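Side-chain contacts in LPXTG cell wall surface protein (PDB 4IGB), which probably acts as an adhesin anchored to the cell wall of Streptococcus gordonii, the present chain being the N-terminal two-domain part of the longer protein: residues K318-G323 / L415-L420; A328-I333 / E379-N384. All coordinates share one frame; numbering follows the deposited sequence.

Overall arrangement
Both contacts belong to the N2 domain of the protein, which falls in the adhesin clan, and their centres lie about 9 Å apart, at the end of N2 that faces the N-terminal domain. Contact 1 joins the start of the connection between strands 310-317 and 333-338 to the end of strand 409-417. Contact 2 joins the end of that same connection to helix 378-382. Along the chain the order is 318-323, 328-333, 379-384, 415-420, so contact 2 falls wholly within the span that contact 1 closes. Asp418 bridges the two: its OD1 probably accepts a hydrogen bond from Ser331 N, which fastens the strand-end turn to the connection.

Contact 1: K318-G323 / L415-L420; sequences KVPVPG and LHVDNL
Pro320 lays the CG-CD side of its ring against one methyl of Val417: CD comes to 4.1 Å from Val417 CG2, and CG of the same ring is almost as near. The two side chains run past each other in opposite directions, with only that methyl against the ring. Val417 offers CG2 because its other methyl, CG1, is anti to the backbone N (chi1 173°), which leaves CG2 beside that N and opposite the carbonyl carbon.

Two residues earlier on the strand, Leu415 points to the same side and meets backbone instead. Its CD2 methyl rests 3.7 Å from the carbonyl oxygen of Lys318, while the lysine side chain starts off the other way. The main chains stay well separated, with 8.4 Å between the CA atoms of Pro320 and Val417, and the contact is made by a few side-chain atoms reaching between them.

Strand 409-417 stops here in a tight hairpin. Val417 to Leu420 form a type II' turn, closed by Leu420 N donating to Val417 O at 2.8 Å, with Asp418 and Asn419 at its corners. Those two polar residues face other partners: Asp418 makes a salt bridge to Arg263, and Asn419 ND2 is hydrogen-bonded to Ser264 O, both on strand 261-264 of the N-terminal domain. Leu415 also packs on Met335 of strand 333-338.

The contact itself is thus small, buried and essentially apolar. Pro320 and the carbonyl of Lys318 lie over the buried side chains of Val417 and Leu415 in loose van der Waals contact, which, without a polar bond between the two segments, fixes no direction.

Contact 2: A328-I333 / E379-N384; sequences AAPSSI and EYLKGN
Pro330 and Leu381 mark the closest backbone approach, 7.6 Å between their CA atoms, where an irregular run of chain leading into strand 333-338 passes a short helix near its C-terminal end. The helical turn is finished off by Asn384, which has a positive phi (52°) and whose N donates to Leu381 O at 3.1 Å.

One side chain, Leu381, carries the contact on the helix side. With CG anti to the carbonyl carbon (chi1 -68°), its fork reaches across to residues 330-333 and divides the work between two methyls. CD1 settles on backbone: it lies 3.3 Å from Ser331 O and 3.8 Å from Ser332 CA, with the carbonyl oxygen of Pro330 a little farther off. CD2 takes the apolar partners, Pro330 CG at 4.4 Å and, much nearer, Ile333.

Ile333 and Leu381 cross obliquely. The isoleucine sends CG1 and then CD1 along the leucine methyl, CG1 at 3.6 Å from CD2. Its terminal CD1 is modelled only 3.3 Å from Leu381 CD2, tighter than a normal carbon-carbon contact, so that separation is doubtful, although the packing of the pair is clear.

Ile333 is buried, whereas Ser331 lies at the surface, so the leucine spans from the interior of the domain to its edge. Behind it, Ile333 begins strand 333-338 and packs on Leu415 of the adjoining strand 409-417, while Pro330 touches Val417. The short helix 378-382 follows strand 371-376, the other neighbour of strand 333-338, and Leu381 thereby covers the start of the middle strand of the three.

Contact 1: K318-G323 / L415-L420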
loop_
_atom_site.group_PDB
_atom_site.type_symbol
_atom_site.label_atom_id
_atom_site.label_comp_id
_atom_site.label_asym_id
_atom_site.label_seq_id
_atom_site.Cartn_x
_atom_site.Cartn_y
_atom_site.Cartn_z
ATOM N N LYS B 318 -17.167 0.372 -12.458
ATOM C CA LYS B 318 -16.173 -0.417 -13.178
ATOM C C LYS B 318 -15.575 -1.438 -12.223
ATOM O O LYS B 318 -15.207 -1.104 -11.094
ATOM C CB LYS B 318 -15.083 0.478 -13.787
ATOM C CG LYS B 318 -13.963 -0.269 -14.545
ATOM C CD LYS B 318 -13.003 -0.963 -13.580
ATOM C CE LYS B 318 -11.535 -0.678 -13.866
ATOM N NZ LYS B 318 -11.093 -0.835 -15.284
ATOM N N VAL B 319 -15.475 -2.680 -12.686
ATOM C CA VAL B 319 -14.960 -3.767 -11.883
ATOM C C VAL B 319 -13.463 -3.993 -12.123
ATOM O O VAL B 319 -13.039 -4.225 -13.251
ATOM C CB VAL B 319 -15.730 -5.070 -12.198
ATOM C CG1 VAL B 319 -15.167 -6.222 -11.402
ATOM C CG2 VAL B 319 -17.229 -4.892 -11.936
ATOM N N PRO B 320 -12.654 -3.946 -11.051
ATOM C CA PRO B 320 -11.206 -4.164 -11.166
ATOM C C PRO B 320 -10.876 -5.569 -11.645
ATOM O O PRO B 320 -11.519 -6.526 -11.230
ATOM C CB PRO B 320 -10.703 -4.003 -9.722
ATOM C CG PRO B 320 -11.813 -3.424 -8.969
ATOM C CD PRO B 320 -13.078 -3.800 -9.652
ATOM N N VAL B 321 -9.852 -5.695 -12.479
ATOM C CA VAL B 321 -9.425 -6.996 -12.978
ATOM C C VAL B 321 -8.458 -7.684 -12.013
ATOM O O VAL B 321 -7.390 -7.153 -11.712
ATOM C CB VAL B 321 -8.756 -6.868 -14.367
ATOM C CG1 VAL B 321 -8.203 -8.221 -14.829
ATOM C CG2 VAL B 321 -9.744 -6.283 -15.395
ATOM N N PRO B 322 -8.827 -8.887 -11.545
ATOM C CA PRO B 322 -8.028 -9.644 -10.577
ATOM C C PRO B 322 -6.701 -10.069 -11.181
ATOM O O PRO B 322 -6.658 -10.517 -12.327
ATOM C CB PRO B 322 -8.888 -10.888 -10.307
ATOM C CG PRO B 322 -10.268 -10.501 -10.721
ATOM C CD PRO B 322 -10.077 -9.583 -11.886
ATOM N N GLY B 323 -5.624 -9.933 -10.418
ATOM C CA GLY B 323 -4.308 -10.275 -10.918
ATOM C C GLY B 323 -3.731 -9.142 -11.733
ATOM O O GLY B 323 -2.611 -9.225 -12.232
ATOM N N LEU B 415 -18.152 2.079 -3.938
ATOM C CA LEU B 415 -17.920 0.692 -4.302
ATOM C C LEU B 415 -16.956 0.087 -3.311
ATOM O O LEU B 415 -15.950 0.697 -2.957
ATOM C CB LEU B 415 -17.339 0.589 -5.707
ATOM C CG LEU B 415 -16.908 -0.788 -6.217
ATOM C CD1 LEU B 415 -18.080 -1.772 -6.278
ATOM C CD2 LEU B 415 -16.259 -0.646 -7.595
ATOM N N HIS B 416 -17.298 -1.105 -2.845
ATOM C CA HIS B 416 -16.384 -1.898 -2.055
ATOM C C HIS B 416 -16.038 -3.177 -2.800
ATOM O O HIS B 416 -16.906 -3.819 -3.389
ATOM C CB HIS B 416 -17.000 -2.227 -0.703
ATOM C CG HIS B 416 -17.331 -1.017 0.104
ATOM N ND1 HIS B 416 -16.481 -0.508 1.059
ATOM C CD2 HIS B 416 -18.403 -0.191 0.075
ATOM C CE1 HIS B 416 -17.021 0.571 1.599
ATOM N NE2 HIS B 416 -18.190 0.783 1.023
ATOM N N VAL B 417 -14.758 -3.523 -2.764
ATOM C CA VAL B 417 -14.226 -4.750 -3.332
ATOM C C VAL B 417 -13.275 -5.254 -2.249
ATOM O O VAL B 417 -12.314 -4.576 -1.931
ATOM C CB VAL B 417 -13.429 -4.458 -4.628
ATOM C CG1 VAL B 417 -12.734 -5.716 -5.140
ATOM C CG2 VAL B 417 -14.348 -3.866 -5.705
ATOM N N ASP B 418 -13.569 -6.413 -1.656
ATOM C CA ASP B 418 -12.951 -6.804 -0.378
ATOM C C ASP B 418 -12.951 -5.604 0.580
ATOM O O ASP B 418 -14.000 -5.019 0.809
ATOM C CB ASP B 418 -11.548 -7.374 -0.571
ATOM C CG ASP B 418 -11.552 -8.685 -1.329
ATOM O OD1 ASP B 418 -12.648 -9.260 -1.519
ATOM O OD2 ASP B 418 -10.461 -9.149 -1.722
ATOM N N ASN B 419 -11.794 -5.234 1.129
ATOM C CA ASN B 419 -11.723 -4.072 2.028
ATOM C C ASN B 419 -11.338 -2.777 1.304
ATOM O O ASN B 419 -11.096 -1.755 1.943
ATOM C CB ASN B 419 -10.750 -4.328 3.195
ATOM C CG ASN B 419 -9.322 -4.525 2.724
ATOM O OD1 ASN B 419 -9.092 -4.902 1.566
ATOM N ND2 ASN B 419 -8.348 -4.269 3.615
ATOM N N LEU B 420 -11.271 -2.816 -0.028
ATOM C CA LEU B 420 -11.007 -1.603 -0.804
ATOM C C LEU B 420 -12.253 -0.739 -0.905
ATOM O O LEU B 420 -13.369 -1.222 -0.735
ATOM C CB LEU B 420 -10.495 -1.935 -2.212
ATOM C CG LEU B 420 -9.330 -2.926 -2.198
ATOM C CD1 LEU B 420 -8.886 -3.290 -3.608
ATOM C CD2 LEU B 420 -8.162 -2.354 -1.360
#

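Contact 2: A328-I333 / E379-N384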
loop_
_atom_site.group_PDB
_atom_site.type_symbol
_atom_site.label_atom_id
_atom_site.label_comp_id
_atom_site.label_asym_id
_atom_site.label_seq_id
_atom_site.Cartn_x
_atom_site.Cartn_y
_atom_site.Cartn_z
ATOM N N ALA B 328 -5.899 -10.131 -6.297
ATOM C CA ALA B 328 -6.560 -11.412 -6.538
ATOM C C ALA B 328 -8.061 -11.238 -6.592
ATOM O O ALA B 328 -8.588 -10.180 -6.228
ATOM C CB ALA B 328 -6.191 -12.414 -5.466
ATOM N N ALA B 329 -8.744 -12.288 -7.036
ATOM C CA ALA B 329 -10.185 -12.251 -7.176
ATOM C C ALA B 329 -10.820 -11.872 -5.847
ATOM O O ALA B 329 -10.409 -12.351 -4.797
ATOM C CB ALA B 329 -10.711 -13.602 -7.676
ATOM N N PRO B 330 -11.830 -11.000 -5.893
ATOM C CA PRO B 330 -12.452 -10.503 -4.663
ATOM C C PRO B 330 -13.336 -11.552 -4.020
ATOM O O PRO B 330 -13.864 -12.430 -4.703
ATOM C CB PRO B 330 -13.306 -9.336 -5.152
ATOM C CG PRO B 330 -13.642 -9.688 -6.573
ATOM C CD PRO B 330 -12.446 -10.435 -7.106
ATOM N N SER B 331 -13.474 -11.461 -2.704
ATOM C CA SER B 331 -14.392 -12.299 -1.958
ATOM C C SER B 331 -15.752 -11.620 -1.821
ATOM O O SER B 331 -16.765 -12.273 -1.588
ATOM C CB SER B 331 -13.811 -12.585 -0.573
ATOM O OG SER B 331 -12.555 -13.231 -0.709
ATOM N N SER B 332 -15.773 -10.302 -1.944
ATOM C CA SER B 332 -17.033 -9.578 -1.898
ATOM C C SER B 332 -16.982 -8.316 -2.747
ATOM O O SER B 332 -15.936 -7.670 -2.875
ATOM C CB SER B 332 -17.373 -9.201 -0.454
ATOM O OG SER B 332 -16.479 -8.210 -0.009
ATOM N N ILE B 333 -18.124 -7.971 -3.331
ATOM C CA ILE B 333 -18.288 -6.687 -3.974
ATOM C C ILE B 333 -19.623 -6.117 -3.537
ATOM O O ILE B 333 -20.644 -6.793 -3.614
ATOM C CB ILE B 333 -18.273 -6.804 -5.503
ATOM C CG1 ILE B 333 -16.903 -7.297 -6.000
ATOM C CG2 ILE B 333 -18.624 -5.463 -6.140
ATOM C CD1 ILE B 333 -16.882 -7.596 -7.540
ATOM N N GLU B 379 -22.140 -16.471 -6.354
ATOM C CA GLU B 379 -22.360 -16.987 -7.707
ATOM C C GLU B 379 -21.984 -15.945 -8.764
ATOM O O GLU B 379 -21.363 -16.275 -9.769
ATOM C CB GLU B 379 -23.812 -17.463 -7.911
ATOM C CG GLU B 379 -24.158 -17.854 -9.368
ATOM C CD GLU B 379 -25.674 -17.896 -9.673
ATOM O OE1 GLU B 379 -26.444 -18.438 -8.839
ATOM O OE2 GLU B 379 -26.095 -17.388 -10.750
ATOM N N TYR B 380 -22.358 -14.689 -8.540
ATOM C CA TYR B 380 -22.040 -13.658 -9.509
ATOM C C TYR B 380 -20.536 -13.466 -9.580
ATOM O O TYR B 380 -19.972 -13.369 -10.664
ATOM C CB TYR B 380 -22.735 -12.323 -9.209
ATOM C CG TYR B 380 -22.513 -11.319 -10.326
ATOM C CD1 TYR B 380 -23.409 -11.219 -11.385
ATOM C CD2 TYR B 380 -21.393 -10.501 -10.342
ATOM C CE1 TYR B 380 -23.207 -10.327 -12.417
ATOM C CE2 TYR B 380 -21.183 -9.599 -11.374
ATOM C CZ TYR B 380 -22.092 -9.516 -12.407
ATOM O OH TYR B 380 -21.892 -8.624 -13.438
ATOM N N LEU B 381 -19.892 -13.424 -8.418
ATOM C CA LEU B 381 -18.437 -13.303 -8.350
ATOM C C LEU B 381 -17.737 -14.460 -9.064
ATOM O O LEU B 381 -16.744 -14.258 -9.756
ATOM C CB LEU B 381 -17.952 -13.227 -6.892
ATOM C CG LEU B 381 -18.325 -11.961 -6.103
ATOM C CD1 LEU B 381 -17.736 -12.000 -4.692
ATOM C CD2 LEU B 381 -17.867 -10.712 -6.828
ATOM N N LYS B 382 -18.255 -15.669 -8.875
ATOM C CA LYS B 382 -17.648 -16.874 -9.436
ATOM C C LYS B 382 -17.642 -16.838 -10.964
ATOM O O LYS B 382 -16.743 -17.371 -11.602
ATOM C CB LYS B 382 -18.411 -18.108 -8.938
ATOM C CG LYS B 382 -17.865 -19.446 -9.397
ATOM C CD LYS B 382 -18.709 -20.607 -8.851
ATOM C CE LYS B 382 -18.198 -21.977 -9.333
ATOM N NZ LYS B 382 -18.354 -22.208 -10.809
ATOM N N GLY B 383 -18.660 -16.206 -11.538
ATOM C CA GLY B 383 -18.799 -16.116 -12.978
ATOM C C GLY B 383 -17.752 -15.229 -13.617
ATOM O O GLY B 383 -17.567 -15.254 -14.828
ATOM N N ASN B 384 -17.064 -14.439 -12.803
ATOM C CA ASN B 384 -16.012 -13.552 -13.302
ATOM C C ASN B 384 -16.458 -12.653 -14.471
ATOM O O ASN B 384 -15.776 -12.571 -15.495
ATOM C CB ASN B 384 -14.769 -14.370 -13.676
ATOM C CG ASN B 384 -13.576 -13.502 -14.036
ATOM O OD1 ASN B 384 -13.073 -13.562 -15.161
ATOM N ND2 ASN B 384 -13.114 -12.692 -13.087
#